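Local coordinates for ESSB (Geobacillus thermodenitrificans, PDB 2YNQ), which is an integral membrane component of the type VII secretion system, represented here by its extracellular fragment, and probably takes part in exporting WXG100-type proteins, at residues Met78-Trp81 with Ile82-Arg86; Glu91-Glu94 with Leu95-Ile99. One frame throughout, in Å; residues are numbered along the deposited sequence.

How the contacts relate
Both contacts are local, each running along a single helix and closing no long loop. Following the chain, contact 1 comes first, within helix 75-85, and is complete before contact 2 begins in helix 89-99, the next helix; the two stand in series and neither nest nor cross. Their centres lie about 10 Å apart, and they touch where the two helices pack: Leu79 and Tyr80 meet Leu95, Tyr80 also lies against Ala92, and Tyr83 rests on Glu91. The centre of contact 1 is about 4 Å from the spatial centre of the chain, and it also faces helix 41-53, while both contacts reach helix 102-118, so together they join three successive helices of the fragment.

Contact 1 of 2, residues Met78-Trp81 with Ile82-Arg86; sequences MLYW and IYIGR
Four backbone hydrogen bonds join Met78-Trp81 to the next turn of helix 75-85. The shortest runs from Gly85 N to Trp81 O (2.8 Å), and Ile84 N meets Tyr80 O at 2.9 Å. Tyr83 N bonds to Leu79 O and Ile82 N to Met78 O in the same i to i+4 pattern. The polar atoms of Tyr80 and Trp81 find partners elsewhere in the chain: Tyr80 OH bonds to Leu104 O of helix 102-118, and Trp81 NE1 to Ser66 O. Against this backbone, Tyr80 and Ile84 make the main side-chain contact. With CG anti to the backbone N (chi1 173°), the Tyr80 ring is placed where Ile84 CG1 lies over one face, 3.8 Å from the ring centroid, in a CH-pi contact; Ile84 CD1 continues to the phenol end, 3.7 Å from Tyr80 OH. An alanine here would remove both ring and hydroxyl, and would probably leave Leu104 O without this donor and open a gap beside Ile84. Trp81 points the same way as Ile84, lying alongside it with CE3 4.1 Å from Ile84 CB, and Tyr80 CE2 sits over the centre of the indole face. Ala92 of helix 89-99 and Lys111 of helix 102-118 also pack on Ile84. On another side of the helix the Tyr83 ring lays one face over Leu79 O, and its CE2 comes within 4.0 Å of Leu79 CB. The arrangement is that of the last turns of a buried alpha-helix, whose i, i+4 aromatic-aliphatic pair packs between neighbouring helices of this all-helical YukC-family fragment.

Contact 2 of 2, residues Glu91-Glu94 with Leu95-Ile99; sequences EALE and LARTI
Glu91-Glu94 and Leu95-Ile99 form successive turns of helix 89-99, with i to i+4 bonds from Leu95 N to Glu91 O, Arg97 N to Leu93 O, Thr98 N to Glu94 O and, shortest of the four, Ala96 N to Ala92 O at 2.8 Å. Glu94 O takes a second donor, Thr98 OG1, also at 2.8 Å. The amide and the hydroxyl approach from opposite faces of the carbonyl plane, so two bonds grip this oxygen. Thr98 can do this because its OG1 stands anti to its own carbonyl carbon (chi1 -53°), turned back toward the preceding turn. Arg97 reaches back along the helix with its chain extended from CG to NE, and its guanidinium comes to rest beside two residues of the turn before. Leu93 CD1 lies over one face of the group, 3.6 Å above its plane and toward the rim, while Leu93 CD2 is 3.7 Å from Arg97 NH2. Glu94 was modelled in two conformations; in one of them the chain bends at chi2 and OE1 comes to the guanidinium edge, 3.7 Å from Arg97 NE, a long and doubtful salt bridge. The stronger partner of Arg97 is Glu137, which forms a salt bridge to NH1 and ties this helix to helix 124-152. On the buried side, Leu93 and Ala96 face Ile105 of helix 102-118, whereas Ala92 and Leu95 turn to helix 75-85. This is an amphipathic alpha-helix sandwiched between neighbours, with an i, i+4 leucine-arginine pair, the aliphatic branch over the guanidinium face, and a threonine hydroxyl bonded back to the carbonyl four residues earlier along its more exposed side.

Contact 1 of 2, residues Met78-Trp81 with Ile82-Arg86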
loop_
_atom_site.group_PDB
_atom_site.type_symbol
_atom_site.label_atom_id
_atom_site.label_comp_id
_atom_site.label_asym_id
_atom_site.label_seq_id
_atom_site.Cartn_x
_atom_site.Cartn_y
_atom_site.Cartn_z
ATOM N N MET D 78 14.178 -10.476 -3.346
ATOM C CA MET D 78 14.244 -9.390 -4.301
ATOM C C MET D 78 13.243 -9.601 -5.416
ATOM O O MET D 78 12.513 -8.679 -5.781
ATOM C CB MET D 78 15.664 -9.258 -4.857
ATOM C CG MET D 78 16.658 -8.787 -3.788
ATOM S SD MET D 78 18.332 -8.600 -4.436
ATOM C CE MET D 78 19.245 -8.326 -2.921
ATOM N N LEU D 79 13.175 -10.827 -5.933
ATOM C CA LEU D 79 12.235 -11.153 -6.993
ATOM C C LEU D 79 10.802 -10.994 -6.521
ATOM O O LEU D 79 9.970 -10.445 -7.248
ATOM C CB LEU D 79 12.481 -12.563 -7.538
ATOM C CG LEU D 79 13.796 -12.713 -8.317
ATOM C CD1 LEU D 79 14.110 -14.206 -8.682
ATOM C CD2 LEU D 79 13.805 -11.800 -9.551
ATOM N N TYR D 80 10.518 -11.445 -5.298
ATOM C CA TYR D 80 9.198 -11.262 -4.710
ATOM C C TYR D 80 8.766 -9.795 -4.793
ATOM O O TYR D 80 7.698 -9.492 -5.322
ATOM C CB TYR D 80 9.184 -11.706 -3.257
ATOM C CG TYR D 80 7.881 -11.375 -2.579
ATOM C CD1 TYR D 80 6.826 -12.274 -2.604
ATOM C CD2 TYR D 80 7.693 -10.153 -1.916
ATOM C CE1 TYR D 80 5.606 -11.973 -1.986
ATOM C CE2 TYR D 80 6.480 -9.848 -1.292
ATOM C CZ TYR D 80 5.439 -10.767 -1.339
ATOM O OH TYR D 80 4.219 -10.512 -0.739
ATOM N N TRP D 81 9.600 -8.890 -4.282
ATOM C CA TRP D 81 9.216 -7.484 -4.227
ATOM C C TRP D 81 9.141 -6.832 -5.595
ATOM O O TRP D 81 8.310 -5.942 -5.821
ATOM C CB TRP D 81 10.119 -6.702 -3.261
ATOM C CG TRP D 81 9.752 -7.046 -1.837
ATOM C CD1 TRP D 81 10.472 -7.805 -0.957
ATOM C CD2 TRP D 81 8.524 -6.695 -1.163
ATOM N NE1 TRP D 81 9.775 -7.934 0.230
ATOM C CE2 TRP D 81 8.588 -7.246 0.132
ATOM C CE3 TRP D 81 7.389 -5.955 -1.528
ATOM C CZ2 TRP D 81 7.552 -7.091 1.068
ATOM C CZ3 TRP D 81 6.360 -5.798 -0.600
ATOM C CH2 TRP D 81 6.451 -6.365 0.683
ATOM N N ILE D 82 9.987 -7.283 -6.517
ATOM C CA ILE D 82 9.949 -6.761 -7.860
ATOM C C ILE D 82 8.623 -7.163 -8.526
ATOM O O ILE D 82 7.970 -6.334 -9.189
ATOM C CB ILE D 82 11.165 -7.231 -8.698
ATOM C CG1 ILE D 82 12.464 -6.591 -8.177
ATOM C CG2 ILE D 82 10.931 -6.928 -10.187
ATOM C CD1 ILE D 82 13.792 -7.234 -8.704
ATOM N N TYR D 83 8.206 -8.412 -8.339
ATOM C CA TYR D 83 6.910 -8.829 -8.916
ATOM C C TYR D 83 5.727 -8.175 -8.244
ATOM O O TYR D 83 4.726 -7.851 -8.909
ATOM C CB TYR D 83 6.696 -10.334 -8.860
ATOM C CG TYR D 83 7.718 -11.156 -9.585
ATOM C CD1 TYR D 83 8.174 -10.805 -10.859
ATOM C CD2 TYR D 83 8.199 -12.328 -9.004
ATOM C CE1 TYR D 83 9.127 -11.600 -11.517
ATOM C CE2 TYR D 83 9.125 -13.123 -9.644
ATOM C CZ TYR D 83 9.591 -12.752 -10.898
ATOM O OH TYR D 83 10.508 -13.586 -11.507
ATOM N N ILE D 84 5.800 -8.025 -6.925
ATOM C CA ILE D 84 4.777 -7.247 -6.242
ATOM C C ILE D 84 4.747 -5.872 -6.889
ATOM O O ILE D 84 3.681 -5.394 -7.261
ATOM C CB ILE D 84 5.029 -7.081 -4.734
ATOM C CG1 ILE D 84 4.778 -8.395 -3.978
ATOM C CG2 ILE D 84 4.162 -5.958 -4.198
ATOM C CD1 ILE D 84 3.272 -8.862 -3.883
ATOM N N GLY D 85 5.916 -5.247 -7.060
ATOM C CA GLY D 85 5.975 -3.897 -7.648
ATOM C C GLY D 85 5.406 -3.825 -9.062
ATOM O O GLY D 85 4.829 -2.819 -9.450
ATOM N N ARG D 86 5.567 -4.897 -9.837
ATOM C CA ARG D 86 5.109 -4.905 -11.227
ATOM C C ARG D 86 3.679 -5.420 -11.327
ATOM O O ARG D 86 3.157 -5.593 -12.418
ATOM C CB ARG D 86 6.043 -5.733 -12.125
ATOM C CG ARG D 86 7.415 -5.152 -12.245
ATOM C CD ARG D 86 8.367 -5.937 -13.133
ATOM N NE ARG D 86 9.548 -5.109 -13.443
ATOM C CZ ARG D 86 10.481 -5.408 -14.343
ATOM N NH1 ARG D 86 10.406 -6.527 -15.057
ATOM N NH2 ARG D 86 11.489 -4.567 -14.544
#

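Contact 2 of 2, residues Glu91-Glu94 with Leu95-Ile99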
loop_
_atom_site.group_PDB
_atom_site.type_symbol
_atom_site.label_atom_id
_atom_site.label_comp_id
_atom_site.label_asym_id
_atom_site.label_seq_id
_atom_site.Cartn_x
_atom_site.Cartn_y
_atom_site.Cartn_z
ATOM N N GLU D 91 2.884 -14.343 -9.699
ATOM C CA GLU D 91 4.289 -14.664 -9.665
ATOM C C GLU D 91 4.847 -14.463 -8.246
ATOM O O GLU D 91 5.561 -15.315 -7.727
ATOM C CB GLU D 91 4.995 -13.783 -10.695
ATOM C CG GLU D 91 6.198 -14.369 -11.342
ATOM C CD GLU D 91 5.955 -15.720 -12.007
ATOM O OE1 GLU D 91 5.474 -15.764 -13.158
ATOM O OE2 GLU D 91 6.320 -16.738 -11.390
ATOM N N ALA D 92 4.472 -13.366 -7.595
ATOM C CA ALA D 92 4.913 -13.102 -6.221
ATOM C C ALA D 92 4.335 -14.133 -5.239
ATOM O O ALA D 92 5.030 -14.593 -4.310
ATOM C CB ALA D 92 4.540 -11.694 -5.812
ATOM N N LEU D 93 3.080 -14.518 -5.461
ATOM C CA LEU D 93 2.448 -15.543 -4.639
ATOM C C LEU D 93 3.192 -16.872 -4.699
ATOM O O LEU D 93 3.437 -17.486 -3.666
ATOM C CB LEU D 93 0.975 -15.725 -4.996
ATOM C CG LEU D 93 0.175 -16.830 -4.283
ATOM C CD1 LEU D 93 0.200 -16.673 -2.774
ATOM C CD2 LEU D 93 -1.264 -16.878 -4.785
ATOM N N GLU D 94 3.572 -17.324 -5.884
ATOM C CA GLU D 94 4.190 -18.642 -5.949
ATOM C C GLU D 94 5.653 -18.596 -5.464
ATOM O O GLU D 94 6.162 -19.592 -4.944
ATOM C CB GLU D 94 3.999 -19.299 -7.328
ATOM C CG GLU D 94 3.810 -20.843 -7.296
ATOM C CD GLU D 94 2.587 -21.316 -6.484
ATOM O OE1 GLU D 94 1.528 -20.636 -6.477
ATOM O OE2 GLU D 94 2.690 -22.389 -5.852
ATOM N N LEU D 95 6.307 -17.439 -5.588
ATOM C CA LEU D 95 7.622 -17.231 -4.964
ATOM C C LEU D 95 7.527 -17.261 -3.441
ATOM O O LEU D 95 8.327 -17.924 -2.774
ATOM C CB LEU D 95 8.201 -15.903 -5.404
ATOM C CG LEU D 95 9.690 -15.592 -5.319
ATOM C CD1 LEU D 95 10.592 -16.810 -5.547
ATOM C CD2 LEU D 95 9.963 -14.589 -6.398
ATOM N N ALA D 96 6.529 -16.563 -2.901
ATOM C CA ALA D 96 6.316 -16.512 -1.460
ATOM C C ALA D 96 6.132 -17.911 -0.908
ATOM O O ALA D 96 6.661 -18.248 0.160
ATOM C CB ALA D 96 5.098 -15.652 -1.131
ATOM N N ARG D 97 5.382 -18.732 -1.637
ATOM C CA ARG D 97 5.148 -20.091 -1.191
ATOM C C ARG D 97 6.429 -20.930 -1.218
ATOM O O ARG D 97 6.664 -21.741 -0.316
ATOM C CB ARG D 97 4.079 -20.744 -2.040
ATOM C CG ARG D 97 2.700 -20.129 -1.932
ATOM C CD ARG D 97 1.755 -21.146 -2.502
ATOM N NE ARG D 97 0.476 -20.618 -2.951
ATOM C CZ ARG D 97 -0.556 -20.372 -2.152
ATOM N NH1 ARG D 97 -0.446 -20.572 -0.837
ATOM N NH2 ARG D 97 -1.689 -19.910 -2.672
ATOM N N THR D 98 7.255 -20.726 -2.239
ATOM C CA THR D 98 8.520 -21.435 -2.347
ATOM C C THR D 98 9.412 -21.052 -1.168
ATOM O O THR D 98 10.068 -21.907 -0.580
ATOM C CB THR D 98 9.232 -21.086 -3.671
ATOM O OG1 THR D 98 8.339 -21.318 -4.760
ATOM C CG2 THR D 98 10.485 -21.925 -3.876
ATOM N N ILE D 99 9.423 -19.759 -0.844
ATOM C CA ILE D 99 10.199 -19.202 0.259
ATOM C C ILE D 99 9.657 -19.689 1.593
ATOM O O ILE D 99 10.379 -19.761 2.578
ATOM C CB ILE D 99 10.114 -17.650 0.235
ATOM C CG1 ILE D 99 10.825 -17.089 -0.993
ATOM C CG2 ILE D 99 10.734 -17.032 1.474
ATOM C CD1 ILE D 99 10.477 -15.618 -1.250
#